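Side-chain contacts in DNA endonuclease I-CeuI (Chlamydomonas eugametos, PDB 2EX5), which cuts DNA at a degenerate 17-19 bp site as an intron-encoded, magnesium-dependent homing endonuclease: residues L53-A56 with G57-G61; E172-N176 with K177-I181; L97-A100 with L101-K105. The protein carries 1 engineered substitution. All blocks are in the same frame, centred on the assembly; numbering follows the deposited sequence.

The three contacts follow one another along the chain in the order 1, 3, 2. None nests in or crosses another, and none closes a loop: each joins neighbouring turns of a single helix. Contact 1 (53-61) lies in helix 49-62, which leads into strand 63-71. Contact 3 (97-105) comes after strand 79-90, in helix 94-104, just before strand 108-111. The two helices meet where Leu55 packs on Leu99, Ala100 and Val103, and where Leu59 reaches Phe104. Contact 2 (172-181) lies in helix 171-185, which packs on strand 79-90. Its centre is about 31 Å from that of contact 1 and about 33 Å from that of contact 3.

Contact 1: L53-A56 with G57-G61; sequences LFLA and GFLEG. With nucleotides of chain B.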
loop_
_atom_site.group_PDB
_atom_site.type_symbol
_atom_site.label_atom_id
_atom_site.label_comp_id
_atom_site.label_asym_id
_atom_site.label_seq_id
_atom_site.Cartn_x
_atom_site.Cartn_y
_atom_site.Cartn_z
ATOM N N LEU C 53 -8.581 0.922 -12.862
ATOM C CA LEU C 53 -9.234 0.544 -11.626
ATOM C C LEU C 53 -8.215 -0.103 -10.709
ATOM O O LEU C 53 -8.345 0.021 -9.547
ATOM C CB LEU C 53 -10.441 -0.423 -11.860
ATOM C CG LEU C 53 -11.943 -0.087 -11.965
ATOM C CD1 LEU C 53 -12.316 1.325 -11.881
ATOM C CD2 LEU C 53 -12.738 -0.763 -13.196
ATOM N N PHE C 54 -7.304 -0.905 -11.260
ATOM C CA PHE C 54 -6.208 -1.556 -10.539
ATOM C C PHE C 54 -5.255 -0.425 -10.011
ATOM O O PHE C 54 -4.869 -0.445 -8.868
ATOM C CB PHE C 54 -5.442 -2.556 -11.440
ATOM C CG PHE C 54 -4.191 -3.224 -10.755
ATOM C CD1 PHE C 54 -4.306 -4.447 -10.102
ATOM C CD2 PHE C 54 -2.957 -2.589 -10.743
ATOM C CE1 PHE C 54 -3.195 -5.076 -9.479
ATOM C CE2 PHE C 54 -1.889 -3.170 -10.116
ATOM C CZ PHE C 54 -2.003 -4.405 -9.501
ATOM N N LEU C 55 -4.955 0.598 -10.808
ATOM C CA LEU C 55 -4.116 1.615 -10.322
ATOM C C LEU C 55 -4.852 2.379 -9.199
ATOM O O LEU C 55 -4.205 2.781 -8.258
ATOM C CB LEU C 55 -3.713 2.530 -11.436
ATOM C CG LEU C 55 -2.943 3.846 -11.199
ATOM C CD1 LEU C 55 -1.516 3.478 -10.594
ATOM C CD2 LEU C 55 -2.836 4.683 -12.468
ATOM N N ALA C 56 -6.180 2.584 -9.294
ATOM C CA ALA C 56 -6.952 3.256 -8.247
ATOM C C ALA C 56 -6.724 2.571 -6.912
ATOM O O ALA C 56 -6.388 3.243 -5.953
ATOM C CB ALA C 56 -8.434 3.372 -8.560
ATOM N N GLY C 57 -6.785 1.262 -6.854
ATOM C CA GLY C 57 -6.594 0.508 -5.601
ATOM C C GLY C 57 -5.171 0.657 -5.138
ATOM O O GLY C 57 -4.850 0.808 -3.940
ATOM N N PHE C 58 -4.256 0.673 -6.085
ATOM C CA PHE C 58 -2.842 0.776 -5.705
ATOM C C PHE C 58 -2.542 2.137 -5.002
ATOM O O PHE C 58 -1.751 2.196 -4.096
ATOM C CB PHE C 58 -2.061 0.693 -6.990
ATOM C CG PHE C 58 -0.619 0.744 -6.800
ATOM C CD1 PHE C 58 0.046 -0.348 -6.311
ATOM C CD2 PHE C 58 0.101 1.877 -7.126
ATOM C CE1 PHE C 58 1.376 -0.312 -6.182
ATOM C CE2 PHE C 58 1.443 1.919 -6.926
ATOM C CZ PHE C 58 2.051 0.828 -6.450
ATOM N N LEU C 59 -3.126 3.214 -5.538
ATOM C CA LEU C 59 -2.908 4.541 -5.092
ATOM C C LEU C 59 -3.567 4.801 -3.731
ATOM O O LEU C 59 -3.027 5.613 -2.925
ATOM C CB LEU C 59 -3.512 5.524 -6.105
ATOM C CG LEU C 59 -2.945 5.741 -7.520
ATOM C CD1 LEU C 59 -3.657 7.031 -8.074
ATOM C CD2 LEU C 59 -1.434 5.864 -7.450
ATOM N N GLU C 60 -4.732 4.184 -3.507
ATOM C CA GLU C 60 -5.353 4.160 -2.183
ATOM C C GLU C 60 -4.360 3.607 -1.157
ATOM O O GLU C 60 -4.304 4.082 -0.073
ATOM C CB GLU C 60 -6.671 3.386 -2.181
ATOM C CG GLU C 60 -7.336 3.123 -0.874
ATOM C CD GLU C 60 -8.185 4.273 -0.413
ATOM O OE1 GLU C 60 -8.761 4.112 0.719
ATOM O OE2 GLU C 60 -8.230 5.327 -1.151
ATOM N N GLY C 61 -3.565 2.626 -1.601
ATOM C CA GLY C 61 -2.506 2.006 -0.865
ATOM C C GLY C 61 -1.216 2.781 -0.701
ATOM O O GLY C 61 -0.711 2.780 0.398
ATOM P P DG B 16 2.437 3.261 2.660
ATOM O OP1 DG B 16 2.764 3.874 3.945
ATOM O OP2 DG B 16 1.331 2.272 2.660
ATOM O "O5'" DG B 16 2.288 4.363 1.479
ATOM C "C5'" DG B 16 1.634 5.604 1.431
ATOM C "C4'" DG B 16 2.064 6.521 2.629
ATOM O "O4'" DG B 16 3.470 6.644 3.032
ATOM C "C3'" DG B 16 1.680 7.925 2.447
ATOM O "O3'" DG B 16 0.865 8.145 3.715
ATOM C "C2'" DG B 16 3.020 8.653 2.245
ATOM C "C1'" DG B 16 3.934 7.949 3.228
ATOM N N9 DG B 16 5.407 8.046 2.879
ATOM C C8 DG B 16 6.002 7.761 1.655
ATOM N N7 DG B 16 7.265 8.008 1.588
ATOM C C5 DG B 16 7.574 8.455 2.873
ATOM C C6 DG B 16 8.813 8.814 3.448
ATOM O O6 DG B 16 9.895 8.825 2.808
ATOM N N1 DG B 16 8.739 9.265 4.805
ATOM C C2 DG B 16 7.509 9.310 5.474
ATOM N N2 DG B 16 7.371 9.671 6.765
ATOM N N3 DG B 16 6.411 8.875 4.937
ATOM C C4 DG B 16 6.479 8.487 3.652
#
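Ala56 O takes two backbone N-H groups from the next turn. The bond from Glu60 N is 3.1 Å long and fairly straight, with an N-H...O angle of 165°. The second, from Leu59 N, is weak. Leu59 N has its better partner in Leu55 O, at 3.0 Å. Phe58 N is bonded to Phe54 O, while Gly57 N makes a weak bond to Leu53 O. The helix is therefore regular here. Side chains add an apolar patch on one side. Leu55 CG lies opposite its backbone N (chi1 172°), which lets CD1 run toward the next turn. There CD1 meets Leu59 CD2 at 3.9 Å, and the two side chains meet at a slant. The same CD1 lies 4.1 Å from Phe58 CD2. Leu59 CG also rests 3.3 Å from Leu55 O. Phe136 and strand 79-90 close over Leu59, and helix 94-104 packs on Leu55. The carboxylate of Glu60 turns away from this patch and is held by Ser145 OG and Ser146 N. On the dimer side, Phe54 meets the ring of Phe144 of the second subunit. Ala56 packs on Phe54 of that subunit. At the C-terminal end, Gly61 O is 3.1 Å from OP2 of DG16 of chain B. Two oxygens so close are consistent with a metal ion shared between them, since Gly61 and Glu62 bind magnesium. Residues 55-63 are the LAGLIDADG motif, whose helix lines the dimer interface and carries metal ligands to the scissile DNA.

Contact 2: E172-N176 with K177-I181; sequences EQLVN and KILPI
Gln173 O accepts two backbone N-H groups. Ile178 N gives the straighter bond, 2.9 Å long with an N-H...O angle of 165°. Lys177 N is equally near but more bent, at 140°, and its donor is tilted from the carbonyl plane. Leu174 O bonds Leu179 N, again five residues on, at 3.0 Å. The helix thus widens into a pi-type turn. Leu174 meets side chains both four and five residues on. It points CG away from its backbone N (chi1 174°), and two partners come to it. Its CD1 touches Ile178 CG2 at 3.9 Å, while its CG touches Leu179 CD2 at 4.0 Å. On the outer face Gln173 lies against Lys177, and its NE2 is 3.4 Å from CD of that lysine. This is a contact of an amide with the aliphatic part of the chain. Pro180 comes next. It has no N-H, and its ring carbons lie close to carbonyl oxygens of the turn before. Its CG lies 3.1 Å from Asn176 O, and its CD 3.3 Å from Val175 O. Further back, Asn176 ND2 makes weak bonds to both Glu172 O and Glu172 OE1. Glu172 OE1 also has a salt bridge to Arg207, the C-terminal residue. Val81 of strand 79-90 packs against Leu174, Ile178 and Leu179, with Leu159 and Phe163 of helix 147-164 behind Ile178. His168, which interacts with DNA, also packs on Ile178. Pro180 cannot donate to the preceding turn, and the helix kinks there; the five-residue bonds are consistent with a backbone that has widened to make way for the proline ring.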
loop_
_atom_site.group_PDB
_atom_site.type_symbol
_atom_site.label_atom_id
_atom_site.label_comp_id
_atom_site.label_asym_id
_atom_site.label_seq_id
_atom_site.Cartn_x
_atom_site.Cartn_y
_atom_site.Cartn_z
ATOM N N GLU C 172 -5.532 37.699 4.171
ATOM C CA GLU C 172 -6.713 37.216 4.876
ATOM C C GLU C 172 -7.133 35.787 4.511
ATOM O O GLU C 172 -7.408 34.945 5.381
ATOM C CB GLU C 172 -7.878 38.202 4.640
ATOM C CG GLU C 172 -7.676 39.542 5.390
ATOM C CD GLU C 172 -7.199 39.407 6.875
ATOM O OE1 GLU C 172 -7.754 38.623 7.676
ATOM O OE2 GLU C 172 -6.254 40.117 7.234
ATOM N N GLN C 173 -7.234 35.530 3.217
ATOM C CA GLN C 173 -7.545 34.218 2.733
ATOM C C GLN C 173 -6.414 33.259 3.059
ATOM O O GLN C 173 -6.714 32.136 3.361
ATOM C CB GLN C 173 -7.764 34.241 1.243
ATOM C CG GLN C 173 -8.976 35.000 0.829
ATOM C CD GLN C 173 -9.700 34.312 -0.276
ATOM O OE1 GLN C 173 -9.443 34.596 -1.422
ATOM N NE2 GLN C 173 -10.571 33.344 0.057
ATOM N N LEU C 174 -5.145 33.684 2.980
ATOM C CA LEU C 174 -4.041 32.832 3.349
ATOM C C LEU C 174 -4.230 32.379 4.766
ATOM O O LEU C 174 -4.119 31.161 5.060
ATOM C CB LEU C 174 -2.696 33.521 3.258
ATOM C CG LEU C 174 -1.536 32.628 3.798
ATOM C CD1 LEU C 174 -1.287 31.335 3.039
ATOM C CD2 LEU C 174 -0.229 33.341 3.832
ATOM N N VAL C 175 -4.489 33.363 5.650
ATOM C CA VAL C 175 -4.675 33.071 7.097
ATOM C C VAL C 175 -5.955 32.319 7.309
ATOM O O VAL C 175 -5.975 31.295 7.982
ATOM C CB VAL C 175 -4.466 34.337 8.033
ATOM C CG1 VAL C 175 -4.806 34.052 9.482
ATOM C CG2 VAL C 175 -3.032 34.861 7.929
ATOM N N ASN C 176 -7.017 32.731 6.664
ATOM C CA ASN C 176 -8.333 32.209 7.069
ATOM C C ASN C 176 -8.946 31.025 6.340
ATOM O O ASN C 176 -9.642 30.283 6.982
ATOM C CB ASN C 176 -9.350 33.326 7.130
ATOM C CG ASN C 176 -9.034 34.324 8.208
ATOM O OD1 ASN C 176 -8.990 33.997 9.393
ATOM N ND2 ASN C 176 -8.822 35.549 7.803
ATOM N N LYS C 177 -8.754 30.912 5.026
ATOM C CA LYS C 177 -9.102 29.739 4.225
ATOM C C LYS C 177 -7.897 28.753 3.933
ATOM O O LYS C 177 -7.974 27.601 4.281
ATOM C CB LYS C 177 -9.893 30.170 2.976
ATOM C CG LYS C 177 -11.451 30.423 3.296
ATOM C CD LYS C 177 -12.218 31.184 2.137
ATOM C CE LYS C 177 -13.413 32.119 2.602
ATOM N NZ LYS C 177 -13.412 32.567 4.074
ATOM N N ILE C 178 -6.767 29.209 3.397
ATOM C CA ILE C 178 -5.662 28.305 3.039
ATOM C C ILE C 178 -5.005 27.513 4.174
ATOM O O ILE C 178 -4.986 26.260 4.165
ATOM C CB ILE C 178 -4.627 29.024 2.158
ATOM C CG1 ILE C 178 -5.315 29.456 0.835
ATOM C CG2 ILE C 178 -3.319 28.186 2.016
ATOM C CD1 ILE C 178 -4.318 30.127 -0.191
ATOM N N LEU C 179 -4.530 28.231 5.183
ATOM C CA LEU C 179 -3.786 27.613 6.268
ATOM C C LEU C 179 -4.618 26.600 7.066
ATOM O O LEU C 179 -4.117 25.494 7.428
ATOM C CB LEU C 179 -3.188 28.712 7.173
ATOM C CG LEU C 179 -1.708 29.083 7.142
ATOM C CD1 LEU C 179 -0.887 28.385 6.014
ATOM C CD2 LEU C 179 -1.412 30.597 7.238
ATOM N N PRO C 180 -5.910 26.925 7.318
ATOM C CA PRO C 180 -6.757 25.938 8.007
ATOM C C PRO C 180 -6.958 24.655 7.242
ATOM O O PRO C 180 -7.074 23.640 7.847
ATOM C CB PRO C 180 -8.118 26.671 8.161
ATOM C CG PRO C 180 -7.799 28.120 8.183
ATOM C CD PRO C 180 -6.651 28.208 7.103
ATOM N N ILE C 181 -7.057 24.676 5.925
ATOM C CA ILE C 181 -7.083 23.371 5.194
ATOM C C ILE C 181 -5.758 22.631 5.345
ATOM O O ILE C 181 -5.754 21.419 5.604
ATOM C CB ILE C 181 -7.345 23.572 3.658
ATOM C CG1 ILE C 181 -8.760 24.094 3.408
ATOM C CG2 ILE C 181 -7.104 22.293 2.960
ATOM C CD1 ILE C 181 -8.809 24.938 2.094
#

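Contact 3: L97-A100 with L101-K105; sequences LYLA and LEVFK
Ala100 and Phe104 form the closely packed side of this turn. Phe104 CG sits beside its own backbone N (chi1 -53°), and this brings the ring back along the helix. CE1 touches Ala100 CB at 3.8 Å. CD1 lies closer still to Ala100 O, 3.0 Å away, which accepts the bond from Phe104 N. Val103 is less certain. Its chi1 of 14° nearly eclipses CG1 with the backbone N, and CG1 comes 3.0 Å from Leu99 O; together these make the placement of CG1 doubtful. Its apolar contact with Leu99 CD2, at 4.2 Å, is easier. Leu99, Ala100 and Phe104 are buried under the neighbouring elements, helix 49-62 among them; Val103 is partly open. Phe136 sets its ring edge-to-face with Phe104, and Leu121 of strand 118-123 packs on Ala100. In the LAGLIDADG fold, alpha-beta-beta-alpha-beta-beta-alpha, this is the middle helix, which lies against the antiparallel sheet that binds DNA. The open side lies at Glu102, partly exposed, and at Lys105, exposed. Tyr98 is itself buried, with Leu33 of helix 29-40 against it. Tyr98 and Glu102 run alongside each other in the same direction. Ring and carboxylate planes are 79° apart. Glu102 OE2 is 3.3 Å from Tyr98 OH, and the ring carbon Tyr98 CE2 is about as near to it. The hydroxyl is bonded to Arg37 NH1. The other carboxylate oxygen, Glu102 OE1, makes a salt bridge with Lys105 NZ, modelled short at 2.5 Å, so its exact length is doubtful. Lys105 leaves helical geometry with a positive phi, its N still bonded to Leu101 O, while its side chain bends back past the last turn to reach Glu102.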
loop_
_atom_site.group_PDB
_atom_site.type_symbol
_atom_site.label_atom_id
_atom_site.label_comp_id
_atom_site.label_asym_id
_atom_site.label_seq_id
_atom_site.Cartn_x
_atom_site.Cartn_y
_atom_site.Cartn_z
ATOM N N LEU C 97 4.335 1.746 -11.091
ATOM C CA LEU C 97 4.786 3.179 -11.202
ATOM C C LEU C 97 4.767 3.681 -12.700
ATOM O O LEU C 97 4.328 4.794 -13.042
ATOM C CB LEU C 97 6.229 3.208 -10.641
ATOM C CG LEU C 97 6.387 3.900 -9.289
ATOM C CD1 LEU C 97 5.214 3.585 -8.369
ATOM C CD2 LEU C 97 7.748 3.734 -8.657
ATOM N N TYR C 98 5.236 2.786 -13.582
ATOM C CA TYR C 98 5.201 3.008 -15.049
ATOM C C TYR C 98 3.748 3.119 -15.549
ATOM O O TYR C 98 3.360 4.067 -16.238
ATOM C CB TYR C 98 6.005 1.901 -15.771
ATOM C CG TYR C 98 6.047 2.133 -17.244
ATOM C CD1 TYR C 98 7.011 2.948 -17.792
ATOM C CD2 TYR C 98 5.087 1.579 -18.096
ATOM C CE1 TYR C 98 7.022 3.254 -19.163
ATOM C CE2 TYR C 98 5.112 1.850 -19.464
ATOM C CZ TYR C 98 6.100 2.673 -19.970
ATOM O OH TYR C 98 6.122 3.000 -21.278
ATOM N N LEU C 99 2.914 2.228 -15.081
ATOM C CA LEU C 99 1.469 2.379 -15.340
ATOM C C LEU C 99 0.946 3.755 -14.922
ATOM O O LEU C 99 0.328 4.437 -15.754
ATOM C CB LEU C 99 0.679 1.274 -14.654
ATOM C CG LEU C 99 -0.610 0.608 -15.090
ATOM C CD1 LEU C 99 -1.484 0.372 -13.837
ATOM C CD2 LEU C 99 -1.392 1.295 -16.330
ATOM N N ALA C 100 1.175 4.218 -13.656
ATOM C CA ALA C 100 0.754 5.614 -13.312
ATOM C C ALA C 100 1.220 6.701 -14.296
ATOM O O ALA C 100 0.440 7.566 -14.722
ATOM C CB ALA C 100 1.232 5.980 -11.901
ATOM N N LEU C 101 2.520 6.690 -14.610
ATOM C CA LEU C 101 3.153 7.622 -15.602
ATOM C C LEU C 101 2.383 7.595 -16.916
ATOM O O LEU C 101 1.928 8.614 -17.487
ATOM C CB LEU C 101 4.572 7.111 -15.803
ATOM C CG LEU C 101 5.827 7.987 -15.748
ATOM C CD1 LEU C 101 5.816 9.074 -14.609
ATOM C CD2 LEU C 101 7.081 7.140 -15.720
ATOM N N GLU C 102 2.151 6.352 -17.347
ATOM C CA GLU C 102 1.408 6.087 -18.577
ATOM C C GLU C 102 -0.025 6.633 -18.470
ATOM O O GLU C 102 -0.446 7.329 -19.378
ATOM C CB GLU C 102 1.550 4.608 -18.968
ATOM C CG GLU C 102 1.029 4.308 -20.308
ATOM C CD GLU C 102 2.048 4.357 -21.406
ATOM O OE1 GLU C 102 1.961 5.272 -22.235
ATOM O OE2 GLU C 102 2.917 3.518 -21.452
ATOM N N VAL C 103 -0.737 6.425 -17.344
ATOM C CA VAL C 103 -2.055 7.057 -17.206
ATOM C C VAL C 103 -2.100 8.543 -16.937
ATOM O O VAL C 103 -3.032 9.220 -17.427
ATOM C CB VAL C 103 -3.149 6.282 -16.302
ATOM C CG1 VAL C 103 -2.589 5.242 -15.494
ATOM C CG2 VAL C 103 -4.084 7.214 -15.571
ATOM N N PHE C 104 -1.158 9.099 -16.149
ATOM C CA PHE C 104 -1.243 10.543 -16.045
ATOM C C PHE C 104 -0.634 11.270 -17.228
ATOM O O PHE C 104 -0.863 12.438 -17.346
ATOM C CB PHE C 104 -0.681 11.112 -14.690
ATOM C CG PHE C 104 -1.268 10.475 -13.457
ATOM C CD1 PHE C 104 -0.491 9.623 -12.679
ATOM C CD2 PHE C 104 -2.587 10.700 -13.073
ATOM C CE1 PHE C 104 -1.009 9.036 -11.509
ATOM C CE2 PHE C 104 -3.124 10.097 -11.861
ATOM C CZ PHE C 104 -2.277 9.298 -11.087
ATOM N N LYS C 105 0.204 10.634 -18.037
ATOM C CA LYS C 105 0.932 11.388 -19.119
ATOM C C LYS C 105 1.951 12.455 -18.672
ATOM O O LYS C 105 2.325 13.318 -19.470
ATOM C CB LYS C 105 -0.043 11.959 -20.182
ATOM C CG LYS C 105 -0.683 10.898 -21.102
ATOM C CD LYS C 105 0.282 9.737 -21.309
ATOM C CE LYS C 105 -0.248 8.621 -22.345
ATOM N NZ LYS C 105 0.740 7.415 -22.435
#